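Local coordinates for protein glucokinase (Enterococcus faecalis, PDB 2QM1) that probably phosphorylates glucose with ATP, as a glucokinase of the ROK family within the actin-like ATPase superfamily, and binds magnesium and zinc ions, at residues 228-231 with 232-236; 278-281 with 282-286; 318-321 with 322-325. All blocks are in the same frame, centred on the assembly; numbering follows the deposited sequence.

Interaction 1. Residues 228-231 with 232-236; sequences VFEF and AEKGD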
# COMPACT_ATOMS: atom_id res chain seq x y z
N VAL B 228 19.46 23.95 1.94
CA VAL B 228 18.89 23.82 3.30
C VAL B 228 19.56 22.70 4.06
O VAL B 228 20.00 22.87 5.19
CB VAL B 228 17.35 23.61 3.28
CG1 VAL B 228 16.84 23.15 4.62
CG2 VAL B 228 16.65 24.91 2.83
N PHE B 229 19.65 21.55 3.41
CA PHE B 229 20.39 20.40 3.92
C PHE B 229 21.90 20.70 4.08
O PHE B 229 22.49 20.34 5.10
CB PHE B 229 20.09 19.13 3.09
CG PHE B 229 18.76 18.48 3.45
CD1 PHE B 229 18.73 17.36 4.29
CD2 PHE B 229 17.55 19.00 2.98
CE1 PHE B 229 17.52 16.79 4.66
CE2 PHE B 229 16.33 18.44 3.35
CZ PHE B 229 16.31 17.33 4.19
N GLU B 230 22.50 21.40 3.12
CA GLU B 230 23.91 21.76 3.21
C GLU B 230 24.23 22.66 4.44
O GLU B 230 25.26 22.47 5.10
CB GLU B 230 24.41 22.39 1.89
CG GLU B 230 25.94 22.48 1.77
CD GLU B 230 26.45 23.22 0.50
OE1 GLU B 230 27.03 22.56 -0.39
OE2 GLU B 230 26.28 24.46 0.38
N PHE B 231 23.35 23.63 4.74
CA PHE B 231 23.48 24.42 5.97
C PHE B 231 23.40 23.52 7.18
O PHE B 231 24.14 23.70 8.12
CB PHE B 231 22.42 25.51 6.08
CG PHE B 231 22.73 26.74 5.28
CD1 PHE B 231 21.93 27.08 4.19
CD2 PHE B 231 23.82 27.55 5.60
CE1 PHE B 231 22.20 28.24 3.43
CE2 PHE B 231 24.11 28.71 4.85
CZ PHE B 231 23.29 29.05 3.76
N ALA B 232 22.50 22.53 7.12
CA ALA B 232 22.33 21.60 8.23
C ALA B 232 23.61 20.79 8.44
O ALA B 232 24.16 20.78 9.54
CB ALA B 232 21.13 20.69 8.02
N GLU B 233 24.09 20.14 7.39
CA GLU B 233 25.28 19.30 7.49
C GLU B 233 26.43 20.13 8.08
O GLU B 233 27.11 19.70 9.02
CB GLU B 233 25.64 18.73 6.11
CG GLU B 233 26.70 17.64 6.09
CD GLU B 233 26.63 16.74 4.83
OE1 GLU B 233 25.97 17.15 3.81
OE2 GLU B 233 27.24 15.63 4.84
N LYS B 234 26.60 21.33 7.53
CA LYS B 234 27.64 22.29 7.90
C LYS B 234 27.44 22.88 9.33
O LYS B 234 28.25 23.70 9.79
CB LYS B 234 27.63 23.40 6.84
CG LYS B 234 28.98 23.97 6.41
CD LYS B 234 29.43 23.48 5.01
CE LYS B 234 28.45 23.88 3.87
NZ LYS B 234 28.99 23.71 2.47
N GLY B 235 26.36 22.50 10.02
CA GLY B 235 26.16 22.87 11.44
C GLY B 235 25.21 24.01 11.83
O GLY B 235 25.15 24.38 13.01
N ASP B 236 24.47 24.55 10.86
CA ASP B 236 23.51 25.65 11.04
C ASP B 236 22.32 25.20 11.87
O ASP B 236 21.50 24.37 11.41
CB ASP B 236 23.05 26.15 9.65
CG ASP B 236 22.16 27.40 9.71
OD1 ASP B 236 22.18 28.20 8.74
OD2 ASP B 236 21.42 27.57 10.70
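F231 and D236 meet where helix 225-233 ends, and the bond from D236 N to F231 O (2.9 Å) closes the end of the helix. The backbone bonds before it are those of an ordinary alpha-helix: E233 N bonds to F229 O, and K234 N reaches E230 O at 3.0 Å. Then the spacing changes. G235 N turns back to A232 O, and D236 N skips to F231 O. With the positive phi of G235 (101°), this is a Schellman motif. Glycine suits the place because, at these angles, a side chain would press against the carbonyl oxygen of K234.

The charged pair lies on the outer surface. The side chains of E230 and K234 run alongside each other, one helical turn apart, and K234 bends at chi2 and chi3 to bring NZ back over E230. K234 NZ is 3.5 Å from E230 OE2, a long salt bridge, and slightly nearer E230 CG, at 3.4 Å, so the ammonium group leans on the glutamate chain as well as on its carboxylate.

The third kind of contact is between ring and acid. F231 and D236 point the same way, with OD1 of D236 3.6 Å from CD2 of F231 and the carboxylate plane 83° from that of the ring. D236 also serves as the N-cap of the next helix, its OD2 accepting from F238 N, while OD1 accepts from L213 N. An aspartate fits here, since its short side chain can cap a helix start.

Around this turn, F231 packs on A239 of helix 237-261 and on L213 of helix 212-218. The methyl of A232 packs on A239 and V243 of helix 237-261, where a small side chain fits, and F229 reaches between that helix and helix 277-289.

Interaction 2. Residues 278-281 with 282-286; sequences FLRS and RVEKY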
# COMPACT_ATOMS: atom_id res chain seq x y z
N PHE B 278 23.01 12.59 4.47
CA PHE B 278 22.55 13.38 5.60
C PHE B 278 21.02 13.38 5.65
O PHE B 278 20.43 13.27 6.72
CB PHE B 278 23.10 14.80 5.48
CG PHE B 278 22.81 15.66 6.67
CD1 PHE B 278 21.65 16.44 6.70
CD2 PHE B 278 23.69 15.71 7.74
CE1 PHE B 278 21.37 17.25 7.78
CE2 PHE B 278 23.43 16.51 8.84
CZ PHE B 278 22.26 17.28 8.87
N LEU B 279 20.39 13.50 4.48
CA LEU B 279 18.95 13.30 4.33
C LEU B 279 18.49 11.85 4.56
O LEU B 279 17.55 11.64 5.27
CB LEU B 279 18.45 13.78 2.97
CG LEU B 279 17.06 13.28 2.57
CD1 LEU B 279 15.98 13.97 3.39
CD2 LEU B 279 16.82 13.51 1.09
N ARG B 280 19.16 10.86 3.96
CA ARG B 280 18.75 9.44 4.13
C ARG B 280 18.74 9.05 5.60
O ARG B 280 17.80 8.46 6.08
CB ARG B 280 19.67 8.49 3.36
CG ARG B 280 19.08 7.09 3.10
CD ARG B 280 20.18 6.13 2.95
NE ARG B 280 21.00 6.19 4.15
CZ ARG B 280 20.75 5.51 5.26
NH1 ARG B 280 19.71 4.63 5.32
NH2 ARG B 280 21.56 5.68 6.30
N SER B 281 19.75 9.52 6.31
CA SER B 281 19.89 9.21 7.70
C SER B 281 18.71 9.70 8.54
O SER B 281 18.19 8.94 9.38
CB SER B 281 21.20 9.79 8.23
OG SER B 281 21.77 8.84 9.09
N ARG B 282 18.27 10.94 8.30
CA ARG B 282 17.28 11.57 9.14
C ARG B 282 15.93 10.99 8.79
O ARG B 282 15.08 10.81 9.66
CB ARG B 282 17.40 13.10 9.04
CG ARG B 282 18.50 13.61 10.00
CD ARG B 282 19.43 14.67 9.46
NE ARG B 282 20.83 14.24 9.62
CZ ARG B 282 21.58 14.44 10.69
NH1 ARG B 282 22.84 14.00 10.74
NH2 ARG B 282 21.09 15.09 11.74
N VAL B 283 15.76 10.61 7.53
CA VAL B 283 14.54 9.93 7.16
C VAL B 283 14.48 8.58 7.89
O VAL B 283 13.47 8.26 8.58
CB VAL B 283 14.29 9.85 5.65
CG1 VAL B 283 12.98 9.08 5.43
CG2 VAL B 283 14.16 11.27 5.11
N GLU B 284 15.57 7.82 7.74
CA GLU B 284 15.68 6.48 8.35
C GLU B 284 15.44 6.54 9.86
O GLU B 284 14.72 5.71 10.43
CB GLU B 284 17.06 5.86 8.05
CG GLU B 284 17.23 4.49 8.68
CD GLU B 284 18.66 4.03 8.68
OE1 GLU B 284 19.36 4.31 9.70
OE2 GLU B 284 19.05 3.35 7.69
N LYS B 285 16.00 7.56 10.50
CA LYS B 285 15.83 7.73 11.94
C LYS B 285 14.35 7.85 12.42
O LYS B 285 13.94 7.24 13.40
CB LYS B 285 16.64 8.93 12.42
CG LYS B 285 16.28 9.28 13.86
CD LYS B 285 16.70 10.66 14.36
CE LYS B 285 16.39 10.66 15.86
NZ LYS B 285 16.91 11.81 16.67
N TYR B 286 13.56 8.65 11.72
CA TYR B 286 12.15 8.75 12.04
C TYR B 286 11.31 7.56 11.54
O TYR B 286 10.38 7.16 12.20
CB TYR B 286 11.58 10.09 11.57
CG TYR B 286 12.06 11.28 12.41
CD1 TYR B 286 11.58 11.45 13.69
CD2 TYR B 286 12.99 12.20 11.92
CE1 TYR B 286 11.99 12.51 14.49
CE2 TYR B 286 13.41 13.29 12.71
CZ TYR B 286 12.89 13.43 14.00
OH TYR B 286 13.26 14.45 14.85
O HOH W 1 21.82 4.96 9.18
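R282, in the conformer described, one of two modelled, lays its guanidinium flat over one face of the F278 ring, and this stack, perhaps not permanent, is the tight part of the contact. The centres are 3.7 Å apart and the planes 12° from parallel, a cation-pi arrangement, with R282 CD adding a CH-pi contact. Bends at chi2 and chi3 fold the arginine back along the helix, where NE makes a weak bond to F278 O (3.1 Å) at the guanidinium edge. Arginine suits the site because one flat group can cover the ring and still donate from its rim. Beside it, L279 CD1 meets V283 CG2 at 3.7 Å, two branched apolar chains on a buried face.

The polar side faces solvent more, yet R280 NH1 makes a short, nearly straight salt bridge to E284 OE2 (2.8 Å), in the guanidinium plane but from above that of the carboxylate. The looser link is a water between R280 NH2 and E284 OE1. R280 also pairs with E277 and reaches I301 O of strand 300-303.

Side chains four residues apart thus pair along helix 277-289, an amphipathic alpha-helix with F278 and L279 against helices 225-233 and 237-261, where R282 also packs, and i to i+4 ion pairing on another side.

Interaction 3. Residues 318-321 with 322-325; sequences LALQ and FSKE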
# COMPACT_ATOMS: atom_id res chain seq x y z
N LEU B 318 8.76 -0.80 -19.67
CA LEU B 318 7.40 -1.14 -20.08
C LEU B 318 7.40 -1.73 -21.48
O LEU B 318 6.52 -2.46 -21.83
CB LEU B 318 6.55 0.13 -20.12
CG LEU B 318 6.17 0.95 -18.89
CD1 LEU B 318 5.51 2.29 -19.33
CD2 LEU B 318 5.24 0.09 -18.03
N ALA B 319 8.38 -1.39 -22.30
CA ALA B 319 8.40 -1.89 -23.67
C ALA B 319 8.69 -3.40 -23.73
O ALA B 319 8.37 -4.07 -24.72
CB ALA B 319 9.37 -1.14 -24.49
N LEU B 320 9.30 -3.92 -22.65
CA LEU B 320 9.67 -5.34 -22.63
C LEU B 320 8.50 -6.33 -22.68
O LEU B 320 8.69 -7.52 -23.02
CB LEU B 320 10.55 -5.63 -21.44
CG LEU B 320 11.96 -5.01 -21.50
CD1 LEU B 320 12.54 -5.00 -20.09
CD2 LEU B 320 12.87 -5.80 -22.43
N GLN B 321 7.31 -5.84 -22.36
CA GLN B 321 6.12 -6.69 -22.45
C GLN B 321 5.84 -7.13 -23.87
O GLN B 321 5.12 -8.11 -24.07
CB GLN B 321 4.89 -5.97 -21.90
CG GLN B 321 4.68 -4.63 -22.53
CD GLN B 321 3.45 -3.93 -22.04
OE1 GLN B 321 3.54 -2.88 -21.41
NE2 GLN B 321 2.31 -4.50 -22.33
N PHE B 322 6.42 -6.41 -24.85
CA PHE B 322 6.25 -6.73 -26.28
C PHE B 322 7.27 -7.66 -26.91
O PHE B 322 7.15 -7.91 -28.09
CB PHE B 322 6.16 -5.44 -27.10
CG PHE B 322 5.12 -4.50 -26.60
CD1 PHE B 322 5.47 -3.24 -26.11
CD2 PHE B 322 3.78 -4.89 -26.58
CE1 PHE B 322 4.48 -2.36 -25.63
CE2 PHE B 322 2.79 -4.02 -26.10
CZ PHE B 322 3.14 -2.78 -25.62
N SER B 323 8.25 -8.15 -26.16
CA SER B 323 9.29 -9.01 -26.77
C SER B 323 8.69 -10.29 -27.35
O SER B 323 7.71 -10.83 -26.82
CB SER B 323 10.36 -9.44 -25.78
OG SER B 323 10.69 -8.46 -24.85
N LYS B 324 9.27 -10.78 -28.44
CA LYS B 324 8.91 -12.09 -28.97
C LYS B 324 9.34 -13.07 -27.86
O LYS B 324 10.40 -12.96 -27.29
CB LYS B 324 9.64 -12.34 -30.29
CG LYS B 324 9.18 -13.54 -31.13
CD LYS B 324 8.13 -13.16 -32.17
CE LYS B 324 7.99 -14.21 -33.32
NZ LYS B 324 9.27 -14.42 -34.12
N GLU B 325 8.48 -13.99 -27.48
CA GLU B 325 8.97 -14.92 -26.46
C GLU B 325 9.40 -16.20 -27.17
O GLU B 325 9.88 -16.15 -28.29
CB GLU B 325 7.91 -15.18 -25.38
CG GLU B 325 8.15 -16.42 -24.51
CD GLU B 325 9.03 -16.15 -23.28
OE1 GLU B 325 8.48 -16.13 -22.15
OE2 GLU B 325 10.26 -15.96 -23.45
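F322 and Q321 stack where the chain leaves helix 310-318 through a short 3-10 turn, near the C-terminus. Over the centre of the F322 ring sits Q321 CG, 3.8 Å from the centroid and 7° off its normal, a CH-pi contact. The side-chain amide beyond CG lies almost parallel to the ring, 10° away. Glutamine suits this place because its methylene groups can cover an aromatic face at this exposed position.

What brings the two together is the backbone and one torsion. F322 N donates to A319 O (3.0 Å), the i to i+3 spacing of a 3-10 turn, and sets the backbone from which the ring extends. Q321 takes a chi1 of 53°, which sets CG between the backbone N and the carbonyl carbon and so swings the chain over the ring.

Farther out, F322 and Q321 rest on A113 of strand 112-116, F322 also touches P111, and L320 packs on W127 of helix 117-128. At the far end of the turn, serine fits because its short hydroxyl can fold back on the 3-10 turn: S323 OG (2.9 Å) and S323 N (3.2 Å) both donate to L320 O, from the same face of its carbonyl plane.

In the fold
Along the chain the three contacts come in series, interaction 1 first and interaction 3 last. Interactions 1 and 2 belong to one helical cluster: their centres are 14 Å apart, and helix 225-233 touches helix 277-289 directly, with F229 CE1 3.5 Å from L279 CD1 and A232 CB 3.5 Å from F278 CE1. Helix 237-261 packs against both. Interaction 3 lies on the opposite side of the chain's centre, about 46 Å from interaction 1 and 38 Å from interaction 2, centre to centre. There the chain's last turn packs against strand 112-116, an outermost strand of the five-stranded sheet that contains strand 7-13. The C-terminal part of the chain thus contributes structure to both halves of this actin-like fold.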